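Local coordinates for carbohydrate binding protein, putative, cbp2D (Cellvibrio japonicus, PDB 7B21) that probably transfers electrons through a covalently attached heme c, in a cytochrome c domain of a larger, putatively polysaccharide-binding protein, at residues A[61-66]-A[77-82]; A[65-68]-A[72-75]. All blocks are in the same frame, centred on the assembly; numbering follows the deposited sequence. Where two conformers were deposited one is given.

Interaction 1. Residues A[61-66]-A[77-82]; sequences FISMWM and QCAADI. With NA (sodium ion), chain C; HEC (heme c), chain B.
I62 meets A79 and I82 where helices 58-65 and 76-86 cross; the axes of 61-65 and 77-82 approach to 8.8 Å, their N-to-C directions 132° apart. The tight part is wholly apolar. I62 branches here: CG2 lies anti to the backbone N and rests on the methyl of A79, with CG2 to A79 CB at 3.9 Å, while the CG1 arm runs on extended (chi2 167°) beside I82. There I62 CD1 stands 4.1 Å from I82 CG2, and both carbons close on one heme methyl, I82 CG2 to HEC CMB being 3.5 Å. Since A79 offers no more than a methyl, the backbones come close at this point, with 5.6 Å between the CA atoms of I62 and A79.

This is the cytochrome c fold at the methionine side of its heme: I82 also packs on L13 and W14 of helix 7-16, and M66, just past the end of helix 58-65, brings its SD to 2.3 Å from the heme iron, opposite H23. Bends at chi1 and chi2 carry SD to the metal, and chi3 lays CE over the porphyrin.

The other side is looser and partly exposed. S63, deposited in two conformers, leans its hydroxyl on A79 CB in the one given, a doubtful detail. Its main-chain O is more definite, binding the sodium ion at 2.4 Å, as does I62 O.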
ATOM      1  N   PHE A  61      -5.075   1.924  -6.937  1.00  6.29           N
ATOM      2  CA  PHE A  61      -4.590   0.531  -6.957  1.00  6.65           C
ATOM      3  C   PHE A  61      -4.949  -0.149  -5.646  1.00  5.99           C
ATOM      4  O   PHE A  61      -5.431  -1.262  -5.617  1.00  6.40           O
ATOM      5  CB  PHE A  61      -3.079   0.548  -7.198  1.00  6.88           C
ATOM      6  CG  PHE A  61      -2.453  -0.838  -7.115  1.00  6.59           C
ATOM      7  CD1 PHE A  61      -2.175  -1.432  -5.890  1.00  6.68           C
ATOM      8  CD2 PHE A  61      -2.111  -1.523  -8.263  1.00  7.39           C
ATOM      9  CE1 PHE A  61      -1.607  -2.693  -5.835  1.00  6.93           C
ATOM     10  CE2 PHE A  61      -1.487  -2.754  -8.203  1.00  7.94           C
ATOM     11  CZ  PHE A  61      -1.251  -3.341  -6.974  1.00  7.33           C
ATOM     12  N   ILE A  62      -4.671   0.535  -4.549  1.00  5.93           N
ATOM     13  CA  ILE A  62      -4.955  -0.042  -3.209  1.00  6.05           C
ATOM     14  C   ILE A  62      -6.448  -0.278  -3.072  1.00  6.17           C
ATOM     15  O   ILE A  62      -6.896  -1.364  -2.655  1.00  6.73           O
ATOM     16  CB  ILE A  62      -4.387   0.831  -2.089  1.00  6.01           C
ATOM     17  CG1 ILE A  62      -2.855   0.871  -2.154  1.00  6.63           C
ATOM     18  CG2 ILE A  62      -4.893   0.374  -0.731  1.00  6.68           C
ATOM     19  CD1 ILE A  62      -2.229   1.929  -1.289  1.00  6.94           C
ATOM     20  N   SER A  63      -7.255   0.722  -3.389  1.00  6.64           N
ATOM     21  CA  SER A  63      -8.720   0.553  -3.266  0.50  6.55           C
ATOM     22  C   SER A  63      -9.168  -0.678  -4.059  1.00  6.64           C
ATOM     23  O   SER A  63      -9.911  -1.495  -3.522  1.00  7.71           O
ATOM     24  CB  SER A  63      -9.465   1.777  -3.721  0.50  5.88           C
ATOM     25  OG  SER A  63      -9.278   2.828  -2.801  0.50  5.46           O
ATOM     26  N   MET A  64      -8.752  -0.777  -5.315  1.00  7.02           N
ATOM     27  CA  MET A  64      -9.226  -1.855  -6.199  1.00  7.23           C
ATOM     28  C   MET A  64      -8.684  -3.229  -5.801  1.00  6.66           C
ATOM     29  O   MET A  64      -9.421  -4.220  -5.905  1.00  7.82           O
ATOM     30  CB  MET A  64      -8.759  -1.552  -7.612  1.00  8.22           C
ATOM     31  CG  MET A  64      -9.448  -0.393  -8.268  1.00  8.87           C
ATOM     32  SD  MET A  64      -8.796  -0.041  -9.930  0.87  9.47           S
ATOM     33  CE  MET A  64      -9.426  -1.480 -10.807  1.00 11.07           C
ATOM     34  N   TRP A  65      -7.423  -3.308  -5.404  1.00  6.33           N
ATOM     35  CA  TRP A  65      -6.707  -4.583  -5.474  1.00  6.42           C
ATOM     36  C   TRP A  65      -6.178  -5.066  -4.125  1.00  5.89           C
ATOM     37  O   TRP A  65      -5.725  -6.222  -4.082  1.00  6.87           O
ATOM     38  CB  TRP A  65      -5.556  -4.530  -6.480  1.00  7.27           C
ATOM     39  CG  TRP A  65      -5.980  -4.253  -7.877  1.00  6.96           C
ATOM     40  CD1 TRP A  65      -5.779  -3.097  -8.572  1.00  7.13           C
ATOM     41  CD2 TRP A  65      -6.694  -5.131  -8.765  1.00  7.84           C
ATOM     42  NE1 TRP A  65      -6.307  -3.204  -9.840  1.00  8.18           N
ATOM     43  CE2 TRP A  65      -6.867  -4.435  -9.981  1.00  8.46           C
ATOM     44  CE3 TRP A  65      -7.101  -6.463  -8.656  1.00  9.37           C
ATOM     45  CZ2 TRP A  65      -7.495  -5.014 -11.073  1.00 10.16           C
ATOM     46  CZ3 TRP A  65      -7.679  -7.034  -9.764  1.00 10.93           C
ATOM     47  CH2 TRP A  65      -7.895  -6.316 -10.946  1.00 11.13           C
ATOM     48  N   MET A  66      -6.171  -4.260  -3.073  1.00  6.06           N
ATOM     49  CA  MET A  66      -5.469  -4.658  -1.844  1.00  6.26           C
ATOM     50  C   MET A  66      -6.351  -4.393  -0.643  1.00  6.46           C
ATOM     51  O   MET A  66      -7.185  -3.491  -0.633  1.00  7.06           O
ATOM     52  CB  MET A  66      -4.143  -3.915  -1.727  1.00  6.13           C
ATOM     53  CG  MET A  66      -3.156  -4.255  -2.840  1.00  5.71           C
ATOM     54  SD  MET A  66      -2.513  -5.946  -2.756  1.00  6.04           S
ATOM     55  CE  MET A  66      -2.491  -6.353  -4.488  1.00  6.36           C
ATOM     56  N   GLN A  77     -10.515   6.770   2.277  1.00  7.93           N
ATOM     57  CA  GLN A  77      -9.479   7.389   3.113  1.00  7.90           C
ATOM     58  C   GLN A  77      -8.389   6.388   3.514  1.00  7.78           C
ATOM     59  O   GLN A  77      -7.230   6.791   3.629  1.00  8.51           O
ATOM     60  CB  GLN A  77     -10.116   8.050   4.339  1.00  8.66           C
ATOM     61  CG  GLN A  77      -9.185   8.985   5.078  1.00  9.35           C
ATOM     62  CD  GLN A  77      -8.815  10.235   4.327  1.00  9.53           C
ATOM     63  OE1 GLN A  77      -9.681  11.020   3.927  1.00 11.14           O
ATOM     64  NE2 GLN A  77      -7.524  10.477   4.146  1.00  9.80           N
ATOM     65  N   CYS A  78      -8.754   5.141   3.766  1.00  7.91           N
ATOM     66  CA  CYS A  78      -7.738   4.111   4.081  1.00  8.03           C
ATOM     67  C   CYS A  78      -6.704   4.082   2.976  1.00  7.45           C
ATOM     68  O   CYS A  78      -5.487   4.086   3.226  1.00  7.75           O
ATOM     69  CB  CYS A  78      -8.421   2.755   4.222  1.00  8.80           C
ATOM     70  SG  CYS A  78      -7.252   1.384   4.437  0.85  8.34           S
ATOM     71  N   ALA A  79      -7.160   4.024   1.730  1.00  7.28           N
ATOM     72  CA  ALA A  79      -6.266   3.915   0.581  1.00  7.36           C
ATOM     73  C   ALA A  79      -5.426   5.188   0.429  1.00  6.95           C
ATOM     74  O   ALA A  79      -4.230   5.102   0.124  1.00  7.54           O
ATOM     75  CB  ALA A  79      -7.068   3.599  -0.662  1.00  7.70           C
ATOM     76  N   ALA A  80      -6.044   6.344   0.627  1.00  6.84           N
ATOM     77  CA  ALA A  80      -5.304   7.603   0.572  1.00  7.12           C
ATOM     78  C   ALA A  80      -4.207   7.660   1.640  1.00  6.86           C
ATOM     79  O   ALA A  80      -3.102   8.102   1.385  1.00  7.25           O
ATOM     80  CB  ALA A  80      -6.259   8.762   0.702  1.00  7.46           C
ATOM     81  N   ASP A  81      -4.557   7.257   2.856  1.00  6.64           N
ATOM     82  CA  ASP A  81      -3.600   7.295   3.965  1.00  7.07           C
ATOM     83  C   ASP A  81      -2.445   6.345   3.699  1.00  6.55           C
ATOM     84  O   ASP A  81      -1.270   6.686   3.931  1.00  6.93           O
ATOM     85  CB  ASP A  81      -4.303   6.966   5.274  1.00  7.22           C
ATOM     86  CG  ASP A  81      -5.249   8.022   5.803  1.00  7.87           C
ATOM     87  OD1 ASP A  81      -5.236   9.168   5.288  1.00  8.22           O
ATOM     88  OD2 ASP A  81      -5.947   7.710   6.761  1.00  9.85           O
ATOM     89  N   ILE A  82      -2.742   5.106   3.285  1.00  6.70           N
ATOM     90  CA  ILE A  82      -1.642   4.171   3.067  1.00  6.19           C
ATOM     91  C   ILE A  82      -0.803   4.635   1.864  1.00  6.36           C
ATOM     92  O   ILE A  82       0.414   4.495   1.931  1.00  6.70           O
ATOM     93  CB  ILE A  82      -2.155   2.724   2.930  1.00  6.28           C
ATOM     94  CG1 ILE A  82      -2.825   2.240   4.210  1.00  6.86           C
ATOM     95  CG2 ILE A  82      -0.974   1.819   2.588  1.00  7.15           C
ATOM     96  CD1 ILE A  82      -3.394   0.850   4.142  1.00  8.09           C
TER
HETATM   97 NA    NA C 102      -8.825  -2.158  -1.442  1.00  7.94          NA
HETATM   98 FE   HEC B 101      -0.331  -5.969  -1.930  1.00  5.78          FE
HETATM   99  CHA HEC B 101       1.034  -5.806  -5.040  1.00  6.14           C
HETATM  100  CHB HEC B 101      -0.164  -2.599  -1.665  1.00  5.60           C
HETATM  101  CHC HEC B 101      -1.933  -6.155   1.058  1.00  5.98           C
HETATM  102  CHD HEC B 101      -0.183  -9.355  -2.060  1.00  5.95           C
HETATM  103  NA  HEC B 101       0.309  -4.517  -3.100  1.00  6.27           N
HETATM  104  C1A HEC B 101       0.938  -4.628  -4.327  1.00  5.75           C
HETATM  105  C2A HEC B 101       1.433  -3.363  -4.763  1.00  6.01           C
HETATM  106  C3A HEC B 101       1.062  -2.458  -3.847  1.00  5.82           C
HETATM  107  C4A HEC B 101       0.376  -3.181  -2.792  1.00  5.75           C
HETATM  108  CMA HEC B 101       1.244  -0.973  -3.871  1.00  6.68           C
HETATM  109  CAA HEC B 101       2.215  -3.104  -6.031  1.00  6.69           C
HETATM  110  CBA HEC B 101       3.733  -3.265  -5.778  1.00  7.79           C
HETATM  111  CGA HEC B 101       4.629  -2.913  -6.905  1.00  7.54           C
HETATM  112  O1A HEC B 101       4.164  -2.471  -7.964  1.00  8.74           O
HETATM  113  O2A HEC B 101       5.882  -3.037  -6.690  1.00  8.32           O
HETATM  114  NB  HEC B 101      -0.960  -4.627  -0.573  1.00  5.27           N
HETATM  115  C1B HEC B 101      -0.798  -3.269  -0.636  1.00  5.64           C
HETATM  116  C2B HEC B 101      -1.400  -2.644   0.499  1.00  5.52           C
HETATM  117  C3B HEC B 101      -1.963  -3.629   1.257  1.00  5.62           C
HETATM  118  C4B HEC B 101      -1.619  -4.894   0.576  1.00  5.73           C
HETATM  119  CMB HEC B 101      -1.421  -1.180   0.788  1.00  6.15           C
HETATM  120  CAB HEC B 101      -2.777  -3.508   2.494  1.00  6.18           C
HETATM  121  CBB HEC B 101      -4.033  -2.697   2.330  1.00  7.12           C
HETATM  122  NC  HEC B 101      -0.939  -7.438  -0.741  1.00  5.93           N
HETATM  123  C1C HEC B 101      -1.539  -7.342   0.475  1.00  5.75           C
HETATM  124  C2C HEC B 101      -1.697  -8.624   1.086  1.00  6.07           C
HETATM  125  C3C HEC B 101      -1.120  -9.534   0.248  1.00  6.04           C
HETATM  126  C4C HEC B 101      -0.690  -8.808  -0.909  1.00  5.79           C
HETATM  127  CMC HEC B 101      -2.280  -8.845   2.457  1.00  7.16           C
HETATM  128  CAC HEC B 101      -0.893 -10.995   0.462  1.00  6.51           C
HETATM  129  CBC HEC B 101      -2.060 -11.823   0.800  1.00  8.15           C
HETATM  130  ND  HEC B 101       0.225  -7.307  -3.310  1.00  5.80           N
HETATM  131  C1D HEC B 101       0.179  -8.662  -3.201  1.00  5.75           C
HETATM  132  C2D HEC B 101       0.533  -9.284  -4.468  1.00  6.92           C
HETATM  133  C3D HEC B 101       0.813  -8.301  -5.329  1.00  6.66           C
HETATM  134  C4D HEC B 101       0.675  -7.044  -4.582  1.00  6.29           C
HETATM  135  CMD HEC B 101       0.571 -10.763  -4.714  1.00  8.09           C
HETATM  136  CAD HEC B 101       1.067  -8.399  -6.796  1.00  7.40           C
HETATM  137  CBD HEC B 101      -0.297  -8.140  -7.557  1.00  7.83           C
HETATM  138  CGD HEC B 101      -0.226  -8.384  -9.033  1.00  8.78           C
HETATM  139  O1D HEC B 101       0.052  -7.433  -9.807  1.00  8.88           O
HETATM  140  O2D HEC B 101      -0.452  -9.563  -9.443  1.00 11.36           O

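Interaction 2. Residues A[65-68]-A[72-75]; sequences WMPQ and GSCT. With NA (sodium ion), chain C; HEC (heme c), chain B.
P67 and C74 face each other across the loop that joins helix 58-65 to helix 76-86, with S73, partly exposed, on the more open side. P67 has the most surface buried. Its CD lies 4.2 Å from C74 CB, a loose apolar touch, while its other flank is pressed against the heme, P67 CA standing 3.4 Å from HEC CHC and P67 CB 3.7 Å from the same carbon.

The peptide bond before P67 is cis, which puts the ring CD and M66 O on the same side of that bond, 2.7 Å apart, and lets both face residues 72-75. C74 answers with its own main-chain carbonyl. M66 O and C74 O each bind the sodium ion at 2.3 Å; the positive ion would offset the repulsion expected between these two oxygens, M66 O and C74 O, which stand 3.8 Å apart. The C74 side chain places SG anti to its backbone N (chi1 -177°), from where it forms the disulfide with C78.

S73 OG comes to the CG-CD edge of the proline ring, not over a face. This contact is less certain, because two conformers were deposited; in the one given, OG is hydrogen-bonded to N70 O.

I62 O, S63 O and E71 O complete a sodium site made wholly of main-chain carbonyls, set in the methionine-ligand loop of a cytochrome c.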
ATOM      1  N   TRP A  65      -7.423  -3.308  -5.404  1.00  6.33           N
ATOM      2  CA  TRP A  65      -6.707  -4.583  -5.474  1.00  6.42           C
ATOM      3  C   TRP A  65      -6.178  -5.066  -4.125  1.00  5.89           C
ATOM      4  O   TRP A  65      -5.725  -6.222  -4.082  1.00  6.87           O
ATOM      5  CB  TRP A  65      -5.556  -4.530  -6.480  1.00  7.27           C
ATOM      6  CG  TRP A  65      -5.980  -4.253  -7.877  1.00  6.96           C
ATOM      7  CD1 TRP A  65      -5.779  -3.097  -8.572  1.00  7.13           C
ATOM      8  CD2 TRP A  65      -6.694  -5.131  -8.765  1.00  7.84           C
ATOM      9  NE1 TRP A  65      -6.307  -3.204  -9.840  1.00  8.18           N
ATOM     10  CE2 TRP A  65      -6.867  -4.435  -9.981  1.00  8.46           C
ATOM     11  CE3 TRP A  65      -7.101  -6.463  -8.656  1.00  9.37           C
ATOM     12  CZ2 TRP A  65      -7.495  -5.014 -11.073  1.00 10.16           C
ATOM     13  CZ3 TRP A  65      -7.679  -7.034  -9.764  1.00 10.93           C
ATOM     14  CH2 TRP A  65      -7.895  -6.316 -10.946  1.00 11.13           C
ATOM     15  N   MET A  66      -6.171  -4.260  -3.073  1.00  6.06           N
ATOM     16  CA  MET A  66      -5.469  -4.658  -1.844  1.00  6.26           C
ATOM     17  C   MET A  66      -6.351  -4.393  -0.643  1.00  6.46           C
ATOM     18  O   MET A  66      -7.185  -3.491  -0.633  1.00  7.06           O
ATOM     19  CB  MET A  66      -4.143  -3.915  -1.727  1.00  6.13           C
ATOM     20  CG  MET A  66      -3.156  -4.255  -2.840  1.00  5.71           C
ATOM     21  SD  MET A  66      -2.513  -5.946  -2.756  1.00  6.04           S
ATOM     22  CE  MET A  66      -2.491  -6.353  -4.488  1.00  6.36           C
ATOM     23  N   PRO A  67      -6.192  -5.149   0.454  1.00  6.54           N
ATOM     24  CA  PRO A  67      -5.339  -6.333   0.543  1.00  6.38           C
ATOM     25  C   PRO A  67      -5.867  -7.435  -0.368  1.00  6.42           C
ATOM     26  O   PRO A  67      -7.063  -7.627  -0.477  1.00  7.09           O
ATOM     27  CB  PRO A  67      -5.440  -6.740   2.023  1.00  7.01           C
ATOM     28  CG  PRO A  67      -6.821  -6.254   2.447  1.00  7.77           C
ATOM     29  CD  PRO A  67      -7.000  -4.975   1.655  1.00  7.43           C
ATOM     30  N   GLN A  68      -4.967  -8.146  -1.003  1.00  6.29           N
ATOM     31  CA  GLN A  68      -5.377  -9.177  -1.950  0.50  6.49           C
ATOM     32  C   GLN A  68      -6.068 -10.288  -1.157  1.00  6.86           C
ATOM     33  O   GLN A  68      -5.540 -10.802  -0.185  1.00  9.22           O
ATOM     34  CB  GLN A  68      -4.147  -9.584  -2.759  0.50  7.03           C
ATOM     35  CG  GLN A  68      -4.514 -10.505  -3.904  0.50  7.24           C
ATOM     36  CD  GLN A  68      -3.591 -10.420  -5.096  0.50  8.15           C
ATOM     37  OE1 GLN A  68      -3.421  -9.380  -5.760  0.50  8.50           O
ATOM     38  NE2 GLN A  68      -3.031 -11.576  -5.452  0.50 10.29           N
ATOM     39  N   GLY A  72     -12.129  -5.064  -0.596  1.00 11.88           N
ATOM     40  CA  GLY A  72     -13.066  -4.051  -0.144  1.00 12.95           C
ATOM     41  C   GLY A  72     -12.775  -3.507   1.221  1.00 14.19           C
ATOM     42  O   GLY A  72     -13.400  -2.504   1.586  1.00 17.62           O
ATOM     43  N   SER A  73     -11.821  -4.083   1.949  1.00 14.22           N
ATOM     44  CA  SER A  73     -11.568  -3.661   3.343  0.50 14.79           C
ATOM     45  C   SER A  73     -10.788  -2.342   3.395  1.00 12.14           C
ATOM     46  O   SER A  73     -10.880  -1.705   4.409  1.00 18.52           O
ATOM     47  CB  SER A  73     -10.978  -4.763   4.179  0.50 15.93           C
ATOM     48  OG  SER A  73      -9.698  -5.149   3.710  0.50 15.06           O
ATOM     49  N   CYS A  74     -10.095  -1.931   2.334  1.00 10.79           N
ATOM     50  CA  CYS A  74      -9.329  -0.665   2.326  1.00  9.21           C
ATOM     51  C   CYS A  74      -9.643   0.066   1.044  1.00  8.91           C
ATOM     52  O   CYS A  74      -9.186  -0.372  -0.027  1.00  9.27           O
ATOM     53  CB  CYS A  74      -7.844  -0.895   2.485  1.00  9.12           C
ATOM     54  SG  CYS A  74      -6.866   0.633   2.571  0.83  7.82           S
ATOM     55  N   THR A  75     -10.425   1.138   1.163  1.00  8.59           N
ATOM     56  CA  THR A  75     -10.817   1.998   0.041  1.00  9.11           C
ATOM     57  C   THR A  75     -10.761   3.431   0.570  1.00  8.29           C
ATOM     58  O   THR A  75     -10.462   3.651   1.741  1.00  9.37           O
ATOM     59  CB  THR A  75     -12.200   1.635  -0.493  1.00 11.02           C
ATOM     60  OG1 THR A  75     -13.158   1.906   0.532  1.00 12.87           O
ATOM     61  CG2 THR A  75     -12.324   0.196  -0.935  1.00 11.98           C
TER
HETATM   62 NA    NA C 102      -8.825  -2.158  -1.442  1.00  7.94          NA
HETATM   63 FE   HEC B 101      -0.331  -5.969  -1.930  1.00  5.78          FE
HETATM   64  CHA HEC B 101       1.034  -5.806  -5.040  1.00  6.14           C
HETATM   65  CHB HEC B 101      -0.164  -2.599  -1.665  1.00  5.60           C
HETATM   66  CHC HEC B 101      -1.933  -6.155   1.058  1.00  5.98           C
HETATM   67  CHD HEC B 101      -0.183  -9.355  -2.060  1.00  5.95           C
HETATM   68  NA  HEC B 101       0.309  -4.517  -3.100  1.00  6.27           N
HETATM   69  C1A HEC B 101       0.938  -4.628  -4.327  1.00  5.75           C
HETATM   70  C2A HEC B 101       1.433  -3.363  -4.763  1.00  6.01           C
HETATM   71  C3A HEC B 101       1.062  -2.458  -3.847  1.00  5.82           C
HETATM   72  C4A HEC B 101       0.376  -3.181  -2.792  1.00  5.75           C
HETATM   73  CMA HEC B 101       1.244  -0.973  -3.871  1.00  6.68           C
HETATM   74  CAA HEC B 101       2.215  -3.104  -6.031  1.00  6.69           C
HETATM   75  CBA HEC B 101       3.733  -3.265  -5.778  1.00  7.79           C
HETATM   76  CGA HEC B 101       4.629  -2.913  -6.905  1.00  7.54           C
HETATM   77  O1A HEC B 101       4.164  -2.471  -7.964  1.00  8.74           O
HETATM   78  O2A HEC B 101       5.882  -3.037  -6.690  1.00  8.32           O
HETATM   79  NB  HEC B 101      -0.960  -4.627  -0.573  1.00  5.27           N
HETATM   80  C1B HEC B 101      -0.798  -3.269  -0.636  1.00  5.64           C
HETATM   81  C2B HEC B 101      -1.400  -2.644   0.499  1.00  5.52           C
HETATM   82  C3B HEC B 101      -1.963  -3.629   1.257  1.00  5.62           C
HETATM   83  C4B HEC B 101      -1.619  -4.894   0.576  1.00  5.73           C
HETATM   84  CMB HEC B 101      -1.421  -1.180   0.788  1.00  6.15           C
HETATM   85  CAB HEC B 101      -2.777  -3.508   2.494  1.00  6.18           C
HETATM   86  CBB HEC B 101      -4.033  -2.697   2.330  1.00  7.12           C
HETATM   87  NC  HEC B 101      -0.939  -7.438  -0.741  1.00  5.93           N
HETATM   88  C1C HEC B 101      -1.539  -7.342   0.475  1.00  5.75           C
HETATM   89  C2C HEC B 101      -1.697  -8.624   1.086  1.00  6.07           C
HETATM   90  C3C HEC B 101      -1.120  -9.534   0.248  1.00  6.04           C
HETATM   91  C4C HEC B 101      -0.690  -8.808  -0.909  1.00  5.79           C
HETATM   92  CMC HEC B 101      -2.280  -8.845   2.457  1.00  7.16           C
HETATM   93  CAC HEC B 101      -0.893 -10.995   0.462  1.00  6.51           C
HETATM   94  CBC HEC B 101      -2.060 -11.823   0.800  1.00  8.15           C
HETATM   95  ND  HEC B 101       0.225  -7.307  -3.310  1.00  5.80           N
HETATM   96  C1D HEC B 101       0.179  -8.662  -3.201  1.00  5.75           C
HETATM   97  C2D HEC B 101       0.533  -9.284  -4.468  1.00  6.92           C
HETATM   98  C3D HEC B 101       0.813  -8.301  -5.329  1.00  6.66           C
HETATM   99  C4D HEC B 101       0.675  -7.044  -4.582  1.00  6.29           C
HETATM  100  CMD HEC B 101       0.571 -10.763  -4.714  1.00  8.09           C
HETATM  101  CAD HEC B 101       1.067  -8.399  -6.796  1.00  7.40           C
HETATM  102  CBD HEC B 101      -0.297  -8.140  -7.557  1.00  7.83           C
HETATM  103  CGD HEC B 101      -0.226  -8.384  -9.033  1.00  8.78           C
HETATM  104  O1D HEC B 101       0.052  -7.433  -9.807  1.00  8.88           O
HETATM  105  O2D HEC B 101      -0.452  -9.563  -9.443  1.00 11.36           O

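In the fold
Interactions 1 and 2 share W65 and M66, and their centres are 6 Å apart. M66 ties them to both metals: its sulfur binds the heme iron and its carbonyl oxygen the sodium ion, whose ligands come from both contacts, with E71 added from the intervening loop. C74 joins the two areas directly, since its SG lies 3.8 Å from I82 CD1 and 3.9 Å from I62 CG2, so the disulfide to C78 borders the apolar cluster of 61-66 with 77-82. Both contacts line the methionine side of the same heme. The sodium ion lies on that side too, 9.3 Å from HEC FE, in a direction about 33° from the bond between HEC FE and M66 SD.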